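Local coordinates for CaaX farnesyltransferase alpha subunit Ram2 (Aspergillus fumigatus, PDB 4L9P), which forms, with the Ram1 beta subunit, the protein farnesyltransferase that attaches farnesyl groups to CAAX proteins, and probably also takes part in CAAX geranylgeranylation, at residues I125-R129 with E146-L150; R167-V171 with H202-L206. The protein carries 1 engineered substitution. All blocks are in the same frame, centred on the assembly; numbering follows the deposited sequence.

Contact 1 of 2, residues I125-R129 with E146-L150; sequences IWHHR and EQDFL
Two short helical segments, 125-129 and 146-150, run antiparallel at 171°. Their axes stay 14.6 Å apart, so long side chains must bridge the gap. Trp126 lies across from Leu150 and Arg129 from Glu146, each pair with CA atoms 10.8 Å apart. Arg129 is extended (chi1 to chi3 all t), with chi4 near 87° turning its guanidinium. Glu146 (chi1 t, chi2 p) bends its carboxylate to meet it. The result is a two-pronged, nearly linear salt bridge: Arg129 NE to Glu146 OE2 is 2.8 Å, and Arg129 NH2 to Glu146 OE1 is 2.9 Å. Glu146 OE2 also hydrogen-bonds Tyr166 OH, and Arg129 NH1 hydrogen-bonds Asn113 OD1. Phe149 (chi1 t, chi2 67°) points toward the other helix and touches Arg129 and Trp126. Its CD2 lies over one guanidinium face, 3.6 Å from Arg129 NH2. Its ring edge meets the indole, with Phe149 CE2 3.8 Å from Trp126 CH2. Trp126 (m, chi2 94°) packs its CZ3 3.7 Å from CD2 of Leu150 (m, t). The pair joins consecutive prenyltransferase alpha-subunit repeats through a buried charge pair beside apolar contacts. Helix 105-118 touches Arg129 and Phe149 from one neighbouring position, and helix 161-174 touches Trp126, Arg129 and Leu150 from another.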
# COMPACT_ATOMS: atom_id res chain seq x y z
N ILE A 125 4.23 10.31 -14.42
CA ILE A 125 4.35 10.12 -15.87
C ILE A 125 3.16 9.30 -16.40
O ILE A 125 2.63 9.52 -17.50
CB ILE A 125 5.68 9.32 -16.13
CG1 ILE A 125 6.85 10.29 -16.00
CG2 ILE A 125 5.70 8.55 -17.46
CD1 ILE A 125 8.21 9.49 -15.86
N TRP A 126 2.70 8.34 -15.61
CA TRP A 126 1.63 7.45 -16.03
C TRP A 126 0.26 8.03 -15.77
O TRP A 126 -0.67 7.78 -16.55
CB TRP A 126 1.83 6.03 -15.44
CG TRP A 126 3.07 5.48 -16.10
CD1 TRP A 126 4.38 5.51 -15.65
CD2 TRP A 126 3.12 4.93 -17.42
NE1 TRP A 126 5.24 5.08 -16.65
CE2 TRP A 126 4.48 4.70 -17.74
CE3 TRP A 126 2.14 4.63 -18.37
CZ2 TRP A 126 4.87 4.18 -18.98
CZ3 TRP A 126 2.52 4.12 -19.58
CH2 TRP A 126 3.89 3.88 -19.89
N HIS A 127 0.12 8.86 -14.73
CA HIS A 127 -1.09 9.66 -14.58
C HIS A 127 -1.21 10.67 -15.75
O HIS A 127 -2.28 10.80 -16.36
CB HIS A 127 -1.18 10.38 -13.23
CG HIS A 127 -2.42 11.18 -13.14
ND1 HIS A 127 -3.67 10.59 -13.14
CD2 HIS A 127 -2.63 12.52 -13.11
CE1 HIS A 127 -4.60 11.54 -13.11
NE2 HIS A 127 -4.00 12.72 -13.08
N HIS A 128 -0.10 11.33 -16.12
CA HIS A 128 -0.13 12.33 -17.19
C HIS A 128 -0.55 11.64 -18.47
O HIS A 128 -1.33 12.19 -19.26
CB HIS A 128 1.26 12.93 -17.33
CG HIS A 128 1.33 14.08 -18.28
ND1 HIS A 128 0.76 15.31 -17.98
CD2 HIS A 128 1.98 14.22 -19.46
CE1 HIS A 128 1.03 16.15 -18.98
NE2 HIS A 128 1.78 15.52 -19.90
N ARG A 129 -0.07 10.43 -18.72
CA ARG A 129 -0.45 9.70 -19.94
C ARG A 129 -1.97 9.50 -19.99
O ARG A 129 -2.61 9.67 -21.04
CB ARG A 129 0.28 8.36 -20.02
CG ARG A 129 0.20 7.77 -21.45
CD ARG A 129 0.93 6.42 -21.50
NE ARG A 129 1.24 6.06 -22.89
CZ ARG A 129 2.33 6.45 -23.55
NH1 ARG A 129 3.30 7.14 -22.92
NH2 ARG A 129 2.44 6.17 -24.87
N GLU A 146 0.44 2.33 -29.48
CA GLU A 146 0.32 2.51 -28.01
C GLU A 146 0.58 1.17 -27.31
O GLU A 146 1.34 1.13 -26.28
CB GLU A 146 -1.10 3.00 -27.66
CG GLU A 146 -1.33 3.18 -26.15
CD GLU A 146 -0.57 4.33 -25.57
OE1 GLU A 146 0.21 5.03 -26.26
OE2 GLU A 146 -0.65 4.53 -24.33
N GLN A 147 -0.02 0.06 -27.73
CA GLN A 147 0.23 -1.25 -27.06
C GLN A 147 1.72 -1.63 -27.17
O GLN A 147 2.32 -2.12 -26.19
CB GLN A 147 -0.70 -2.34 -27.64
CG GLN A 147 -2.16 -2.11 -27.25
CD GLN A 147 -3.09 -2.94 -28.08
OE1 GLN A 147 -2.91 -3.07 -29.30
NE2 GLN A 147 -4.11 -3.53 -27.45
N ASP A 148 2.35 -1.34 -28.30
CA ASP A 148 3.77 -1.65 -28.43
C ASP A 148 4.62 -0.83 -27.45
O ASP A 148 5.61 -1.34 -26.93
CB ASP A 148 4.26 -1.32 -29.87
CG ASP A 148 3.93 -2.42 -30.85
OD1 ASP A 148 3.24 -3.38 -30.51
OD2 ASP A 148 4.36 -2.31 -32.00
N PHE A 149 4.26 0.43 -27.22
CA PHE A 149 5.02 1.20 -26.24
C PHE A 149 4.88 0.55 -24.86
O PHE A 149 5.89 0.47 -24.09
CB PHE A 149 4.56 2.68 -26.14
CG PHE A 149 5.44 3.44 -25.20
CD1 PHE A 149 6.77 3.65 -25.57
CD2 PHE A 149 5.00 3.83 -23.96
CE1 PHE A 149 7.66 4.22 -24.67
CE2 PHE A 149 5.88 4.48 -23.06
CZ PHE A 149 7.21 4.64 -23.41
N LEU A 150 3.67 0.13 -24.47
CA LEU A 150 3.53 -0.49 -23.16
C LEU A 150 4.41 -1.76 -23.13
O LEU A 150 5.03 -2.04 -22.07
CB LEU A 150 2.08 -0.87 -22.89
CG LEU A 150 1.17 0.37 -22.94
CD1 LEU A 150 -0.23 -0.09 -22.54
CD2 LEU A 150 1.67 1.53 -22.08

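Contact 2 of 2, residues R167-V171 with H202-L206; sequences RHWLV and HRYML
This is a buried, parallel helix-helix contact between successive alpha-subunit repeats, joining helix 161-174 to helix 197-208. The segment axes are 11.0 Å apart and 11° from parallel. His168 sits opposite His202 (CA-CA 7.1 Å), and Val171 opposite Leu206 (CA-CA 8.1 Å). His202 (chi1 t, chi2 74°) inserts its ring between the helices. Its CE1 lies 3.8 Å from Arg167 CG and its NE2 3.9 Å from Val171 CG2. Val171 (t) points toward the other helix. Its CG1 packs 3.7 Å from Met205 SD and 4.0 Å from CD2 of Leu206 (m, t). Met205 starts t, but chi2 (-118°) and chi3 (-12°) lie off the usual wells. Its CG is 3.5 Å from His168 ND1, and its sulfur sits obliquely 4.5 Å from the centroid of the His168 ring, a Met-aromatic contact. The polar ends have partners elsewhere: Arg167 pairs with Asp185 and Glu182, His202 NE2 hydrogen-bonds Glu182, and His168 NE2 hydrogen-bonds Asp217. Helix 180-192 touches Val171, His202 and Leu206, while Pro306 of the Ram1 beta subunit packs on His168. Near-parallel packing of equivalent helices from successive hairpins is characteristic of the TPR-like alpha-helical solenoid of prenyltransferase alpha subunits.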
# COMPACT_ATOMS: atom_id res chain seq x y z
N ARG A 167 -2.56 0.37 -18.24
CA ARG A 167 -3.12 -0.51 -19.27
C ARG A 167 -4.54 -0.96 -18.89
O ARG A 167 -5.38 -1.12 -19.79
CB ARG A 167 -2.18 -1.72 -19.53
CG ARG A 167 -2.54 -2.41 -20.90
CD ARG A 167 -1.50 -3.44 -21.32
NE ARG A 167 -1.85 -3.88 -22.66
CZ ARG A 167 -1.00 -4.36 -23.55
NH1 ARG A 167 0.29 -4.53 -23.24
NH2 ARG A 167 -1.46 -4.63 -24.79
N HIS A 168 -4.86 -1.11 -17.59
CA HIS A 168 -6.25 -1.43 -17.23
C HIS A 168 -7.14 -0.25 -17.63
O HIS A 168 -8.22 -0.47 -18.22
CB HIS A 168 -6.34 -1.55 -15.68
CG HIS A 168 -7.75 -1.58 -15.19
ND1 HIS A 168 -8.44 -2.76 -15.06
CD2 HIS A 168 -8.63 -0.58 -14.89
CE1 HIS A 168 -9.69 -2.51 -14.68
NE2 HIS A 168 -9.84 -1.19 -14.57
N TRP A 169 -6.71 0.99 -17.36
CA TRP A 169 -7.51 2.16 -17.74
C TRP A 169 -7.68 2.17 -19.28
O TRP A 169 -8.79 2.48 -19.78
CB TRP A 169 -6.80 3.45 -17.25
CG TRP A 169 -7.48 4.65 -17.81
CD1 TRP A 169 -8.60 5.31 -17.31
CD2 TRP A 169 -7.19 5.26 -19.05
NE1 TRP A 169 -8.99 6.29 -18.17
CE2 TRP A 169 -8.16 6.29 -19.26
CE3 TRP A 169 -6.20 5.04 -20.01
CZ2 TRP A 169 -8.15 7.10 -20.41
CZ3 TRP A 169 -6.24 5.84 -21.18
CH2 TRP A 169 -7.21 6.84 -21.34
N LEU A 170 -6.61 1.88 -20.02
CA LEU A 170 -6.67 1.93 -21.49
C LEU A 170 -7.68 0.93 -21.99
O LEU A 170 -8.47 1.25 -22.95
CB LEU A 170 -5.27 1.63 -22.01
CG LEU A 170 -5.12 1.73 -23.54
CD1 LEU A 170 -5.03 3.21 -23.95
CD2 LEU A 170 -3.86 0.97 -23.94
N VAL A 171 -7.69 -0.27 -21.44
CA VAL A 171 -8.66 -1.28 -21.86
C VAL A 171 -10.09 -0.83 -21.59
O VAL A 171 -10.96 -1.00 -22.48
CB VAL A 171 -8.36 -2.63 -21.15
CG1 VAL A 171 -9.52 -3.61 -21.35
CG2 VAL A 171 -7.06 -3.19 -21.67
N HIS A 202 -4.18 -8.93 -15.09
CA HIS A 202 -4.75 -8.27 -16.28
C HIS A 202 -5.58 -9.28 -17.05
O HIS A 202 -6.65 -8.93 -17.59
CB HIS A 202 -3.61 -7.74 -17.14
CG HIS A 202 -4.07 -6.79 -18.21
ND1 HIS A 202 -4.47 -5.50 -17.91
CD2 HIS A 202 -4.16 -6.91 -19.57
CE1 HIS A 202 -4.81 -4.88 -19.02
NE2 HIS A 202 -4.65 -5.73 -20.03
N ARG A 203 -5.17 -10.55 -17.08
CA ARG A 203 -5.97 -11.60 -17.78
C ARG A 203 -7.36 -11.69 -17.14
O ARG A 203 -8.36 -11.81 -17.86
CB ARG A 203 -5.29 -12.98 -17.67
CG ARG A 203 -5.97 -14.00 -18.63
CD ARG A 203 -5.31 -15.42 -18.46
NE ARG A 203 -5.96 -16.26 -19.44
CZ ARG A 203 -5.51 -16.52 -20.67
NH1 ARG A 203 -4.29 -16.10 -21.06
NH2 ARG A 203 -6.30 -17.19 -21.50
N TYR A 204 -7.41 -11.65 -15.81
CA TYR A 204 -8.71 -11.73 -15.16
C TYR A 204 -9.60 -10.52 -15.59
O TYR A 204 -10.79 -10.68 -15.90
CB TYR A 204 -8.56 -11.74 -13.62
CG TYR A 204 -9.93 -11.88 -12.97
CD1 TYR A 204 -10.74 -10.75 -12.69
CD2 TYR A 204 -10.41 -13.15 -12.60
CE1 TYR A 204 -12.00 -10.88 -12.11
CE2 TYR A 204 -11.67 -13.29 -12.00
CZ TYR A 204 -12.47 -12.15 -11.79
OH TYR A 204 -13.73 -12.29 -11.23
N MET A 205 -9.04 -9.33 -15.65
CA MET A 205 -9.82 -8.20 -16.11
C MET A 205 -10.35 -8.43 -17.53
O MET A 205 -11.55 -8.18 -17.83
CB MET A 205 -8.96 -6.98 -16.11
CG MET A 205 -9.75 -5.73 -16.46
SD MET A 205 -9.15 -4.97 -17.94
CE MET A 205 -7.67 -5.69 -18.33
N LEU A 206 -9.48 -8.92 -18.42
CA LEU A 206 -9.91 -9.07 -19.84
C LEU A 206 -11.02 -10.08 -19.90
O LEU A 206 -11.95 -9.90 -20.71
CB LEU A 206 -8.73 -9.61 -20.67
CG LEU A 206 -7.55 -8.65 -20.82
CD1 LEU A 206 -6.42 -9.34 -21.59
CD2 LEU A 206 -7.95 -7.32 -21.51

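Along the chain the two contacts come one after the other, without interleaving, and their centres are 14 Å apart. They are joined through the consecutive helices 146-156 and 161-174, which lie within one repeat. Contact 1 ties the first of these helices back to helix 123-133 of the preceding repeat. Contact 2 ties the second forward to helix 197-208 of the next. The contacts also touch directly: Leu150 CD1 lies 3.7 Å from Arg167 CG, and Gln147 CG lies 3.6 Å from Arg167 NH2. Together they give continuous buried packing across three successive repeats of the helical solenoid, which also meets the Ram1 beta subunit.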